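Local coordinates for periplasmic cell division protein (SufI) (Aquifex aeolicus, PDB 6SYY) that is a multicopper oxidase of a hyperthermophile, probably oxidising its substrates at one copper site and reducing dioxygen at a cluster of three others, at residues 111-116 against 166-171; 147-152 against 178-183; 308-313 against 366-371. All blocks are in the same frame, centred on the assembly; numbering follows the deposited sequence.

Interaction 1: 111-116 against 166-171; sequences SGEDSI and TGYQVY
Gln-169, on the short helix 166-172, reaches across to Ser-111, Glu-113 and Ser-115 in the loop that joins strands 102-110 and 117-120 of the first cupredoxin-like domain of this multicopper oxidase. Its CB leads toward the loop, and CG lies anti to the carbonyl carbon (chi1 -67°). The chain runs on extended to CD, which stands 3.7 Å from Ser-115 OG. There the amide divides the work between its two ends. OE1 accepts a hydrogen bond from Ser-115 OG at 2.7 Å, in the carbonyl plane and on a lone pair, with a C=O...donor angle of 133°. Ser-115 OG comes to that spot by standing anti to its own backbone N. NE2 gives Ser-111 OG a weak, bent bond, 131° at the hydrogen, while the stronger partner of that hydroxyl is Asn-109. The side chains of Gln-169 and Glu-113 reach toward each other tip to tip; NE2 comes nearest to Glu-113 CG, at 3.5 Å. The firm bond to OE1, with the weak bond and a water at NE2, sets which way round the buried amide lies. Glu-113 also meets Tyr-168: OE2 lies obliquely to the ring, 3.7 Å from CD1. Its other oxygen, OE1, forms a salt bridge with Arg-165, whose guanidinium makes a cation-pi contact with the same tyrosine. The Gln-169 side chain is about 8 Å from that of the copper ligand His-159. The water accepts from Gln-169 NE2 at 3.1 Å and donates to Ser-111 O and Glu-113 OE2.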
ATOM      1  N   SER A 111      -3.562  14.634  16.340  1.00 32.26           N
ATOM      2  CA  SER A 111      -2.172  14.281  16.085  1.00 27.86           C
ATOM      3  C   SER A 111      -1.196  15.405  16.403  1.00 32.00           C
ATOM      4  O   SER A 111       0.016  15.163  16.403  1.00 35.53           O
ATOM      5  CB  SER A 111      -1.999  13.862  14.623  1.00 35.96           C
ATOM      6  OG  SER A 111      -2.143  14.973  13.755  1.00 24.69           O
ATOM      7  N   GLY A 112      -1.679  16.622  16.663  1.00 27.11           N
ATOM      8  CA  GLY A 112      -0.811  17.739  16.967  1.00 24.26           C
ATOM      9  C   GLY A 112      -0.428  18.609  15.788  1.00 23.93           C
ATOM     10  O   GLY A 112       0.205  19.653  15.989  1.00 29.91           O
ATOM     11  N   GLU A 113      -0.789  18.222  14.568  1.00 34.09           N
ATOM     12  CA  GLU A 113      -0.503  19.021  13.387  1.00 32.54           C
ATOM     13  C   GLU A 113      -1.579  18.741  12.347  1.00 29.77           C
ATOM     14  O   GLU A 113      -2.446  17.883  12.541  1.00 31.83           O
ATOM     15  CB  GLU A 113       0.895  18.714  12.841  1.00 22.47           C
ATOM     16  CG  GLU A 113       1.129  17.242  12.552  1.00 21.60           C
ATOM     17  CD  GLU A 113       2.495  16.979  11.951  1.00 23.93           C
ATOM     18  OE1 GLU A 113       2.745  17.439  10.817  1.00 45.59           O
ATOM     19  OE2 GLU A 113       3.322  16.320  12.616  1.00 26.49           O
ATOM     20  N   ASP A 114      -1.517  19.473  11.235  1.00 43.49           N
ATOM     21  CA  ASP A 114      -2.442  19.240  10.131  1.00 30.12           C
ATOM     22  C   ASP A 114      -2.353  17.794   9.658  1.00 33.36           C
ATOM     23  O   ASP A 114      -1.271  17.200   9.618  1.00 25.12           O
ATOM     24  CB  ASP A 114      -2.137  20.181   8.963  1.00 41.94           C
ATOM     25  CG  ASP A 114      -2.396  21.636   9.296  1.00 45.06           C
ATOM     26  OD1 ASP A 114      -2.609  21.951  10.486  1.00 44.52           O
ATOM     27  OD2 ASP A 114      -2.391  22.464   8.360  1.00 49.45           O
ATOM     28  N   SER A 115      -3.497  17.224   9.293  1.00 29.20           N
ATOM     29  CA  SER A 115      -3.502  15.855   8.797  1.00 24.02           C
ATOM     30  C   SER A 115      -4.809  15.578   8.066  1.00 39.43           C
ATOM     31  O   SER A 115      -5.782  16.330   8.171  1.00 27.26           O
ATOM     32  CB  SER A 115      -3.295  14.845   9.932  1.00 25.62           C
ATOM     33  OG  SER A 115      -3.124  13.537   9.406  1.00 22.88           O
ATOM     34  N   ILE A 116      -4.804  14.473   7.321  1.00 25.51           N
ATOM     35  CA  ILE A 116      -5.977  13.982   6.612  1.00 19.75           C
ATOM     36  C   ILE A 116      -5.702  12.523   6.292  1.00 21.54           C
ATOM     37  O   ILE A 116      -4.558  12.138   6.057  1.00 25.67           O
ATOM     38  CB  ILE A 116      -6.261  14.814   5.333  1.00 24.56           C
ATOM     39  CG1 ILE A 116      -7.600  14.411   4.708  1.00 22.50           C
ATOM     40  CG2 ILE A 116      -5.126  14.679   4.324  1.00 27.74           C
ATOM     41  CD1 ILE A 116      -8.804  14.963   5.449  1.00 36.40           C
ATOM     42  N   THR A 166       3.686  13.653   5.446  1.00 26.44           N
ATOM     43  CA  THR A 166       3.168  12.295   5.318  1.00 27.64           C
ATOM     44  C   THR A 166       4.204  11.267   5.759  1.00 32.15           C
ATOM     45  O   THR A 166       3.868  10.297   6.451  1.00 27.74           O
ATOM     46  CB  THR A 166       2.717  12.035   3.880  1.00 36.22           C
ATOM     47  OG1 THR A 166       1.567  12.841   3.585  1.00 27.53           O
ATOM     48  CG2 THR A 166       2.361  10.566   3.685  1.00 31.52           C
ATOM     49  N   GLY A 167       5.466  11.462   5.380  1.00 23.41           N
ATOM     50  CA  GLY A 167       6.506  10.556   5.839  1.00 24.69           C
ATOM     51  C   GLY A 167       6.614  10.522   7.350  1.00 35.99           C
ATOM     52  O   GLY A 167       6.793   9.458   7.950  1.00 25.32           O
ATOM     53  N   TYR A 168       6.485  11.684   7.992  1.00 27.35           N
ATOM     54  CA  TYR A 168       6.575  11.731   9.446  1.00 25.51           C
ATOM     55  C   TYR A 168       5.436  10.952  10.094  1.00 31.38           C
ATOM     56  O   TYR A 168       5.662  10.114  10.975  1.00 26.76           O
ATOM     57  CB  TYR A 168       6.576  13.184   9.929  1.00 29.58           C
ATOM     58  CG  TYR A 168       6.604  13.314  11.438  1.00 37.93           C
ATOM     59  CD1 TYR A 168       5.428  13.301  12.182  1.00 28.39           C
ATOM     60  CD2 TYR A 168       7.804  13.444  12.117  1.00 23.84           C
ATOM     61  CE1 TYR A 168       5.448  13.408  13.558  1.00 34.38           C
ATOM     62  CE2 TYR A 168       7.834  13.559  13.494  1.00 28.65           C
ATOM     63  CZ  TYR A 168       6.652  13.537  14.211  1.00 44.54           C
ATOM     64  OH  TYR A 168       6.673  13.650  15.585  1.00 35.46           O
ATOM     65  N   GLN A 169       4.199  11.223   9.678  1.00 33.79           N
ATOM     66  CA  GLN A 169       3.058  10.662  10.392  1.00 35.69           C
ATOM     67  C   GLN A 169       2.910   9.169  10.131  1.00 28.32           C
ATOM     68  O   GLN A 169       2.556   8.408  11.040  1.00 26.03           O
ATOM     69  CB  GLN A 169       1.784  11.417  10.020  1.00 21.07           C
ATOM     70  CG  GLN A 169       1.776  12.857  10.501  1.00 22.19           C
ATOM     71  CD  GLN A 169       0.383  13.439  10.559  1.00 44.31           C
ATOM     72  OE1 GLN A 169      -0.396  13.316   9.613  1.00 29.18           O
ATOM     73  NE2 GLN A 169       0.053  14.066  11.682  1.00 35.75           N
ATOM     74  N   VAL A 170       3.176   8.724   8.902  1.00 21.05           N
ATOM     75  CA  VAL A 170       3.150   7.292   8.622  1.00 23.35           C
ATOM     76  C   VAL A 170       4.211   6.582   9.448  1.00 26.77           C
ATOM     77  O   VAL A 170       3.937   5.582  10.123  1.00 24.21           O
ATOM     78  CB  VAL A 170       3.338   7.033   7.118  1.00 27.73           C
ATOM     79  CG1 VAL A 170       3.513   5.541   6.851  1.00 22.07           C
ATOM     80  CG2 VAL A 170       2.155   7.582   6.340  1.00 22.31           C
ATOM     81  N   TYR A 171       5.436   7.112   9.433  1.00 22.04           N
ATOM     82  CA  TYR A 171       6.529   6.490  10.168  1.00 28.69           C
ATOM     83  C   TYR A 171       6.251   6.438  11.664  1.00 21.65           C
ATOM     84  O   TYR A 171       6.654   5.481  12.334  1.00 22.96           O
ATOM     85  CB  TYR A 171       7.830   7.240   9.898  1.00 21.50           C
ATOM     86  CG  TYR A 171       9.023   6.668  10.626  1.00 37.52           C
ATOM     87  CD1 TYR A 171       9.615   5.488  10.200  1.00 29.69           C
ATOM     88  CD2 TYR A 171       9.560   7.309  11.738  1.00 34.09           C
ATOM     89  CE1 TYR A 171      10.704   4.956  10.863  1.00 27.51           C
ATOM     90  CE2 TYR A 171      10.659   6.788  12.402  1.00 23.05           C
ATOM     91  CZ  TYR A 171      11.227   5.608  11.958  1.00 39.49           C
ATOM     92  OH  TYR A 171      12.319   5.072  12.605  1.00 32.57           O
TER
HETATM   93  O   HOH W   1       1.864  14.412  14.167  1.00 32.94           O

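Interaction 2: 147-152 against 178-183; sequences FTIIDR and IIIEDE
Ile-180 pushes its CD1 methyl against Ile-149 CG2 at 3.7 Å, the two branched side chains lying oblique to one another. The same methyl touches Asp-151 CB at 3.9 Å, so one chain tip covers two residues of the segment 147-152. CD1 gets this far because CG1 stands anti to the carbonyl carbon and the chain continues extended (chi2 -179°). The other branch, CG2, packs against backbone instead, 4.0 Å from Arg-152 O and close to Asp-151 O. That second carbonyl oxygen is buried here without a polar partner, whereas Arg-152 O is bonded by the hydroxyl of Tyr-156. Farther along, Asp-182 OD2 approaches Arg-152 CA at 3.8 Å. Strand 176-181 belongs to the sheet of the first cupredoxin-like domain that also carries 154-160 and 117-120. The contact thus lays the chain leaving strand 147-148 over the C-terminal end of strand 176-181, just where helix 183-192 begins. Asp-182 is the N-cap of this helix, and its OD1 is also held by Ser-153 OG. The Arg-152 side chain bends at chi3 (67°) and leads away, its NE 5.7 Å from Asp-182 OD2, without charged contact. Its NH1 is gripped by the carbonyl oxygens of Gly-281 and Leu-283, while the Asp-151 carboxylate is fixed by Arg-123 N through OD2 and by Gln-459 NE2 through OD1. The Asp-151 side chain lies about 10 Å from those of the copper ligands His-118 and His-120.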
ATOM      1  N   PHE A 147     -19.886   8.060   0.491  1.00 30.86           N
ATOM      2  CA  PHE A 147     -19.734   7.534  -0.856  1.00 29.35           C
ATOM      3  C   PHE A 147     -19.852   6.018  -0.805  1.00 31.94           C
ATOM      4  O   PHE A 147     -19.788   5.403   0.262  1.00 24.78           O
ATOM      5  CB  PHE A 147     -18.411   7.974  -1.502  1.00 38.65           C
ATOM      6  CG  PHE A 147     -17.184   7.435  -0.824  1.00 40.00           C
ATOM      7  CD1 PHE A 147     -16.693   8.030   0.327  1.00 38.28           C
ATOM      8  CD2 PHE A 147     -16.505   6.348  -1.354  1.00 33.02           C
ATOM      9  CE1 PHE A 147     -15.557   7.545   0.946  1.00 32.43           C
ATOM     10  CE2 PHE A 147     -15.367   5.852  -0.739  1.00 22.61           C
ATOM     11  CZ  PHE A 147     -14.893   6.451   0.416  1.00 29.95           C
ATOM     12  N   THR A 148     -20.050   5.427  -1.979  1.00 26.08           N
ATOM     13  CA  THR A 148     -20.216   3.988  -2.109  1.00 32.28           C
ATOM     14  C   THR A 148     -18.876   3.331  -2.423  1.00 22.82           C
ATOM     15  O   THR A 148     -18.130   3.805  -3.286  1.00 24.36           O
ATOM     16  CB  THR A 148     -21.229   3.669  -3.211  1.00 38.74           C
ATOM     17  OG1 THR A 148     -22.469   4.330  -2.931  1.00 30.74           O
ATOM     18  CG2 THR A 148     -21.470   2.169  -3.303  1.00 51.63           C
ATOM     19  N   ILE A 149     -18.576   2.243  -1.721  1.00 24.49           N
ATOM     20  CA  ILE A 149     -17.395   1.438  -2.021  1.00 31.07           C
ATOM     21  C   ILE A 149     -17.647   0.700  -3.333  1.00 30.97           C
ATOM     22  O   ILE A 149     -18.527  -0.162  -3.404  1.00 27.91           O
ATOM     23  CB  ILE A 149     -17.079   0.459  -0.888  1.00 25.89           C
ATOM     24  CG1 ILE A 149     -16.866   1.218   0.427  1.00 25.35           C
ATOM     25  CG2 ILE A 149     -15.868  -0.388  -1.245  1.00 31.84           C
ATOM     26  CD1 ILE A 149     -15.847   2.333   0.323  1.00 22.46           C
ATOM     27  N   ILE A 150     -16.880   1.032  -4.373  1.00 32.80           N
ATOM     28  CA  ILE A 150     -17.057   0.445  -5.695  1.00 28.02           C
ATOM     29  C   ILE A 150     -15.821  -0.316  -6.155  1.00 29.08           C
ATOM     30  O   ILE A 150     -15.748  -0.727  -7.312  1.00 39.97           O
ATOM     31  CB  ILE A 150     -17.452   1.514  -6.734  1.00 24.98           C
ATOM     32  CG1 ILE A 150     -16.343   2.557  -6.873  1.00 25.30           C
ATOM     33  CG2 ILE A 150     -18.763   2.175  -6.338  1.00 23.58           C
ATOM     34  CD1 ILE A 150     -16.652   3.650  -7.875  1.00 24.72           C
ATOM     35  N   ASP A 151     -14.855  -0.525  -5.270  1.00 22.20           N
ATOM     36  CA  ASP A 151     -13.632  -1.230  -5.611  1.00 26.54           C
ATOM     37  C   ASP A 151     -13.799  -2.741  -5.457  1.00 35.17           C
ATOM     38  O   ASP A 151     -14.671  -3.227  -4.733  1.00 32.78           O
ATOM     39  CB  ASP A 151     -12.482  -0.732  -4.737  1.00 28.65           C
ATOM     40  CG  ASP A 151     -11.958   0.614  -5.189  1.00 55.15           C
ATOM     41  OD1 ASP A 151     -11.288   0.664  -6.243  1.00 42.44           O
ATOM     42  OD2 ASP A 151     -12.243   1.623  -4.508  1.00 40.82           O
ATOM     43  N   ARG A 152     -12.947  -3.480  -6.160  1.00 31.68           N
ATOM     44  CA  ARG A 152     -12.942  -4.931  -6.069  1.00 30.37           C
ATOM     45  C   ARG A 152     -12.347  -5.375  -4.741  1.00 42.00           C
ATOM     46  O   ARG A 152     -11.536  -4.669  -4.135  1.00 27.62           O
ATOM     47  CB  ARG A 152     -12.135  -5.534  -7.216  1.00 23.52           C
ATOM     48  CG  ARG A 152     -12.442  -4.911  -8.555  1.00 29.22           C
ATOM     49  CD  ARG A 152     -11.463  -5.361  -9.619  1.00 22.31           C
ATOM     50  NE  ARG A 152     -11.599  -6.777  -9.940  1.00 22.36           N
ATOM     51  CZ  ARG A 152     -10.610  -7.660  -9.850  1.00 39.27           C
ATOM     52  NH1 ARG A 152      -9.405  -7.281  -9.449  1.00 21.53           N
ATOM     53  NH2 ARG A 152     -10.823  -8.925 -10.173  1.00 24.04           N
ATOM     54  N   ILE A 178      -6.939  -2.074   5.001  1.00 26.98           N
ATOM     55  CA  ILE A 178      -8.353  -2.237   4.685  1.00 39.14           C
ATOM     56  C   ILE A 178      -8.514  -3.527   3.891  1.00 31.77           C
ATOM     57  O   ILE A 178      -7.717  -3.811   2.990  1.00 27.82           O
ATOM     58  CB  ILE A 178      -8.888  -1.031   3.881  1.00 30.36           C
ATOM     59  CG1 ILE A 178      -8.803   0.251   4.709  1.00 26.69           C
ATOM     60  CG2 ILE A 178     -10.315  -1.279   3.399  1.00 21.73           C
ATOM     61  CD1 ILE A 178      -9.145   1.499   3.924  1.00 26.00           C
ATOM     62  N   ILE A 179      -9.537  -4.311   4.229  1.00 29.97           N
ATOM     63  CA  ILE A 179      -9.897  -5.501   3.461  1.00 37.71           C
ATOM     64  C   ILE A 179     -11.313  -5.315   2.937  1.00 22.71           C
ATOM     65  O   ILE A 179     -12.271  -5.268   3.720  1.00 40.68           O
ATOM     66  CB  ILE A 179      -9.793  -6.788   4.285  1.00 23.84           C
ATOM     67  CG1 ILE A 179      -8.333  -7.127   4.577  1.00 19.22           C
ATOM     68  CG2 ILE A 179     -10.448  -7.932   3.533  1.00 23.66           C
ATOM     69  CD1 ILE A 179      -8.171  -8.362   5.436  1.00 19.45           C
ATOM     70  N   ILE A 180     -11.447  -5.226   1.616  1.00 28.05           N
ATOM     71  CA  ILE A 180     -12.748  -5.187   0.960  1.00 20.21           C
ATOM     72  C   ILE A 180     -13.130  -6.603   0.567  1.00 35.65           C
ATOM     73  O   ILE A 180     -12.278  -7.404   0.162  1.00 28.44           O
ATOM     74  CB  ILE A 180     -12.722  -4.253  -0.264  1.00 20.63           C
ATOM     75  CG1 ILE A 180     -12.474  -2.812   0.169  1.00 32.24           C
ATOM     76  CG2 ILE A 180     -14.029  -4.337  -1.036  1.00 26.21           C
ATOM     77  CD1 ILE A 180     -12.471  -1.831  -0.987  1.00 29.96           C
ATOM     78  N   GLU A 181     -14.411  -6.921   0.703  1.00 26.94           N
ATOM     79  CA  GLU A 181     -14.937  -8.223   0.333  1.00 33.14           C
ATOM     80  C   GLU A 181     -16.012  -8.056  -0.730  1.00 42.96           C
ATOM     81  O   GLU A 181     -16.819  -7.121  -0.675  1.00 28.20           O
ATOM     82  CB  GLU A 181     -15.502  -8.947   1.556  1.00 32.87           C
ATOM     83  CG  GLU A 181     -14.445  -9.278   2.599  1.00 38.61           C
ATOM     84  CD  GLU A 181     -15.028  -9.927   3.839  1.00 89.16           C
ATOM     85  OE1 GLU A 181     -15.973  -9.353   4.425  1.00 88.62           O
ATOM     86  OE2 GLU A 181     -14.545 -11.013   4.223  1.00 67.67           O
ATOM     87  N   ASP A 182     -15.993  -8.950  -1.713  1.00 28.99           N
ATOM     88  CA  ASP A 182     -17.054  -9.049  -2.705  1.00 30.58           C
ATOM     89  C   ASP A 182     -17.347 -10.531  -2.905  1.00 33.34           C
ATOM     90  O   ASP A 182     -16.870 -11.384  -2.152  1.00 36.41           O
ATOM     91  CB  ASP A 182     -16.680  -8.323  -4.010  1.00 25.40           C
ATOM     92  CG  ASP A 182     -15.444  -8.909  -4.705  1.00 47.64           C
ATOM     93  OD1 ASP A 182     -15.074 -10.075  -4.452  1.00 35.24           O
ATOM     94  OD2 ASP A 182     -14.822  -8.184  -5.512  1.00 35.55           O
ATOM     95  N   GLU A 183     -18.122 -10.841  -3.944  1.00 29.26           N
ATOM     96  CA  GLU A 183     -18.503 -12.226  -4.183  1.00 25.14           C
ATOM     97  C   GLU A 183     -17.300 -13.093  -4.546  1.00 38.44           C
ATOM     98  O   GLU A 183     -17.262 -14.275  -4.182  1.00 31.44           O
ATOM     99  CB  GLU A 183     -19.571 -12.281  -5.276  1.00 29.12           C
ATOM    100  CG  GLU A 183     -20.204 -13.649  -5.474  1.00 93.60           C
ATOM    101  CD  GLU A 183     -21.341 -13.622  -6.477  1.00 93.41           C
ATOM    102  OE1 GLU A 183     -21.644 -12.529  -7.003  1.00102.71           O
ATOM    103  OE2 GLU A 183     -21.933 -14.691  -6.740  1.00101.11           O
TER

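Interaction 3: 308-313 against 366-371; sequences RDASVN and FRVTKD
Val-368 points its side chain into the loop 310-313 and spreads two methyls over it. CG2, anti to the carbonyl carbon, meets Ala-310 CB at 3.8 Å, while CG1, anti to the backbone N (chi1 -175°), lies 3.7 Å from Ser-311 O. Val-312 answers from the other segment: its CG1 rests 3.7 Å from Thr-369 O, and CG2 comes 4.0 Å from Asp-371 CB, the two side chains crossing at about a right angle. Between these methyl contacts runs the hydrogen bond from Asn-313 N to Val-368 O at 2.7 Å, with a C=O...donor angle of 172°, nearly along the C=O axis. Val-312 CA adds a CA-H...O contact to the same oxygen. The Asp-371 carboxylate turns to Arg-245 in a salt bridge. Arg-245 also bonds the carbonyl oxygens of Arg-308 and Ala-310, so one guanidinium joins both segments. Touching parts of the chain run 97° apart. Far from the coppers, at the periphery of the central cupredoxin-like domain, the loop thus bonds to strand 361-370 just ahead of its antiparallel pairing with 315-321; Val-368 is also backbone-bonded to Asp-314, and the positive phi of Asn-313 is consistent with a beta bulge there.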
ATOM      1  N   ARG A 308       1.805 -27.218   3.394  1.00 31.82           N
ATOM      2  CA  ARG A 308       1.876 -28.666   3.223  1.00 40.15           C
ATOM      3  C   ARG A 308       3.113 -29.084   2.438  1.00 26.70           C
ATOM      4  O   ARG A 308       3.500 -30.255   2.495  1.00 30.87           O
ATOM      5  CB  ARG A 308       0.618 -29.188   2.532  1.00 26.18           C
ATOM      6  CG  ARG A 308      -0.647 -29.002   3.342  1.00 39.06           C
ATOM      7  CD  ARG A 308      -1.890 -29.403   2.565  1.00 31.48           C
ATOM      8  NE  ARG A 308      -2.122 -28.536   1.412  1.00 26.01           N
ATOM      9  CZ  ARG A 308      -3.165 -28.642   0.595  1.00 43.60           C
ATOM     10  NH1 ARG A 308      -4.082 -29.579   0.807  1.00 33.88           N
ATOM     11  NH2 ARG A 308      -3.296 -27.813  -0.432  1.00 31.78           N
ATOM     12  N   ASP A 309       3.736 -28.154   1.701  1.00 25.29           N
ATOM     13  CA  ASP A 309       5.036 -28.426   1.092  1.00 42.82           C
ATOM     14  C   ASP A 309       6.079 -28.772   2.140  1.00 26.10           C
ATOM     15  O   ASP A 309       7.033 -29.501   1.850  1.00 33.24           O
ATOM     16  CB  ASP A 309       5.525 -27.217   0.294  1.00 32.63           C
ATOM     17  CG  ASP A 309       4.686 -26.935  -0.924  1.00 33.59           C
ATOM     18  OD1 ASP A 309       3.737 -27.700  -1.190  1.00 30.32           O
ATOM     19  OD2 ASP A 309       4.981 -25.944  -1.624  1.00 46.35           O
ATOM     20  N   ALA A 310       5.927 -28.240   3.344  1.00 34.10           N
ATOM     21  CA  ALA A 310       6.896 -28.393   4.415  1.00 26.13           C
ATOM     22  C   ALA A 310       6.519 -29.560   5.321  1.00 30.75           C
ATOM     23  O   ALA A 310       5.381 -30.034   5.332  1.00 40.29           O
ATOM     24  CB  ALA A 310       6.989 -27.097   5.230  1.00 25.35           C
ATOM     25  N   SER A 311       7.499 -30.020   6.086  1.00 27.83           N
ATOM     26  CA  SER A 311       7.287 -31.055   7.082  1.00 28.87           C
ATOM     27  C   SER A 311       7.114 -30.416   8.450  1.00 34.27           C
ATOM     28  O   SER A 311       7.584 -29.304   8.700  1.00 28.05           O
ATOM     29  CB  SER A 311       8.461 -32.034   7.111  1.00 30.01           C
ATOM     30  OG  SER A 311       8.727 -32.536   5.815  1.00 32.51           O
ATOM     31  N   VAL A 312       6.420 -31.128   9.338  1.00 38.59           N
ATOM     32  CA  VAL A 312       6.347 -30.680  10.720  1.00 41.65           C
ATOM     33  C   VAL A 312       7.764 -30.527  11.255  1.00 35.98           C
ATOM     34  O   VAL A 312       8.644 -31.353  10.978  1.00 39.24           O
ATOM     35  CB  VAL A 312       5.518 -31.664  11.560  1.00 42.85           C
ATOM     36  CG1 VAL A 312       5.480 -31.225  13.019  1.00 31.28           C
ATOM     37  CG2 VAL A 312       4.111 -31.774  10.994  1.00 30.55           C
ATOM     38  N   ASN A 313       7.994 -29.435  11.982  1.00 32.86           N
ATOM     39  CA  ASN A 313       9.253 -28.976  12.583  1.00 36.13           C
ATOM     40  C   ASN A 313      10.096 -28.177  11.597  1.00 33.58           C
ATOM     41  O   ASN A 313      11.175 -27.717  11.978  1.00 34.03           O
ATOM     42  CB  ASN A 313      10.115 -30.107  13.167  1.00 31.55           C
ATOM     43  CG  ASN A 313       9.429 -30.825  14.303  1.00 32.58           C
ATOM     44  OD1 ASN A 313       8.616 -30.241  15.021  1.00 60.13           O
ATOM     45  ND2 ASN A 313       9.752 -32.100  14.474  1.00 42.98           N
ATOM     46  N   PHE A 366       8.571 -18.566   9.892  1.00 29.69           N
ATOM     47  CA  PHE A 366       7.403 -19.419  10.068  1.00 26.58           C
ATOM     48  C   PHE A 366       7.851 -20.779  10.579  1.00 37.66           C
ATOM     49  O   PHE A 366       8.803 -21.364  10.052  1.00 29.69           O
ATOM     50  CB  PHE A 366       6.634 -19.586   8.757  1.00 30.81           C
ATOM     51  CG  PHE A 366       6.026 -18.320   8.251  1.00 33.08           C
ATOM     52  CD1 PHE A 366       4.814 -17.873   8.751  1.00 29.48           C
ATOM     53  CD2 PHE A 366       6.661 -17.575   7.272  1.00 39.53           C
ATOM     54  CE1 PHE A 366       4.247 -16.706   8.285  1.00 27.90           C
ATOM     55  CE2 PHE A 366       6.102 -16.403   6.803  1.00 37.64           C
ATOM     56  CZ  PHE A 366       4.892 -15.969   7.311  1.00 29.42           C
ATOM     57  N   ARG A 367       7.166 -21.277  11.600  1.00 31.95           N
ATOM     58  CA  ARG A 367       7.463 -22.571  12.197  1.00 28.74           C
ATOM     59  C   ARG A 367       6.271 -23.480  11.940  1.00 25.72           C
ATOM     60  O   ARG A 367       5.185 -23.257  12.486  1.00 32.22           O
ATOM     61  CB  ARG A 367       7.736 -22.435  13.691  1.00 26.78           C
ATOM     62  CG  ARG A 367       8.683 -21.305  14.056  1.00 41.68           C
ATOM     63  CD  ARG A 367       8.335 -20.761  15.431  1.00 49.44           C
ATOM     64  NE  ARG A 367       9.420 -19.996  16.033  1.00 33.36           N
ATOM     65  CZ  ARG A 367       9.445 -19.636  17.312  1.00 55.29           C
ATOM     66  NH1 ARG A 367       8.442 -19.978  18.112  1.00 48.11           N
ATOM     67  NH2 ARG A 367      10.469 -18.941  17.793  1.00 40.44           N
ATOM     68  N   VAL A 368       6.470 -24.491  11.101  1.00 25.79           N
ATOM     69  CA  VAL A 368       5.449 -25.497  10.836  1.00 43.22           C
ATOM     70  C   VAL A 368       5.384 -26.439  12.032  1.00 36.72           C
ATOM     71  O   VAL A 368       6.121 -27.428  12.099  1.00 36.03           O
ATOM     72  CB  VAL A 368       5.748 -26.253   9.529  1.00 25.89           C
ATOM     73  CG1 VAL A 368       4.627 -27.221   9.198  1.00 43.39           C
ATOM     74  CG2 VAL A 368       5.951 -25.267   8.396  1.00 24.86           C
ATOM     75  N   THR A 369       4.505 -26.136  12.986  1.00 35.43           N
ATOM     76  CA  THR A 369       4.490 -26.838  14.263  1.00 36.80           C
ATOM     77  C   THR A 369       3.465 -27.961  14.339  1.00 31.68           C
ATOM     78  O   THR A 369       3.603 -28.842  15.196  1.00 34.14           O
ATOM     79  CB  THR A 369       4.227 -25.848  15.407  1.00 37.74           C
ATOM     80  OG1 THR A 369       3.042 -25.093  15.125  1.00 43.52           O
ATOM     81  CG2 THR A 369       5.403 -24.890  15.567  1.00 34.78           C
ATOM     82  N   LYS A 370       2.453 -27.961  13.474  1.00 33.54           N
ATOM     83  CA  LYS A 370       1.367 -28.925  13.567  1.00 50.68           C
ATOM     84  C   LYS A 370       1.010 -29.453  12.189  1.00 33.44           C
ATOM     85  O   LYS A 370       1.043 -28.712  11.201  1.00 35.96           O
ATOM     86  CB  LYS A 370       0.113 -28.307  14.206  1.00 35.30           C
ATOM     87  CG  LYS A 370       0.259 -27.965  15.672  1.00 46.79           C
ATOM     88  CD  LYS A 370      -1.033 -27.384  16.220  1.00 70.78           C
ATOM     89  CE  LYS A 370      -2.200 -28.323  15.972  1.00 79.25           C
ATOM     90  NZ  LYS A 370      -3.465 -27.803  16.559  1.00 92.01           N
ATOM     91  N   ASP A 371       0.658 -30.734  12.134  1.00 34.60           N
ATOM     92  CA  ASP A 371       0.067 -31.313  10.942  1.00 30.41           C
ATOM     93  C   ASP A 371      -1.417 -30.956  10.880  1.00 45.58           C
ATOM     94  O   ASP A 371      -2.001 -30.433  11.833  1.00 34.70           O
ATOM     95  CB  ASP A 371       0.261 -32.829  10.930  1.00 45.50           C
ATOM     96  CG  ASP A 371       0.376 -33.396   9.524  1.00 56.86           C
ATOM     97  OD1 ASP A 371      -0.014 -32.702   8.562  1.00 44.89           O
ATOM     98  OD2 ASP A 371       0.855 -34.544   9.386  1.00 56.79           O
TER

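From the N terminus, 111-116 follows strand 102-110, and the segment 147-152 begins in strand 147-148 and runs on as loop. The chain then returns through helix 166-172, where interaction 1 closes, and through strand 176-181, where interaction 2 closes. The two loops therefore cross, their segments alternating along the chain, though they do not touch: their nearest atoms are about 11 Å apart. Both lie in the first cupredoxin-like domain, binding loops to the helix and strand that follow one another. Interaction 3 comes later, in series with both, and closes a loop between the connection 308-313 and strand 361-370. Its centre is about 41 Å from that of interaction 1 and 34 Å from that of interaction 2.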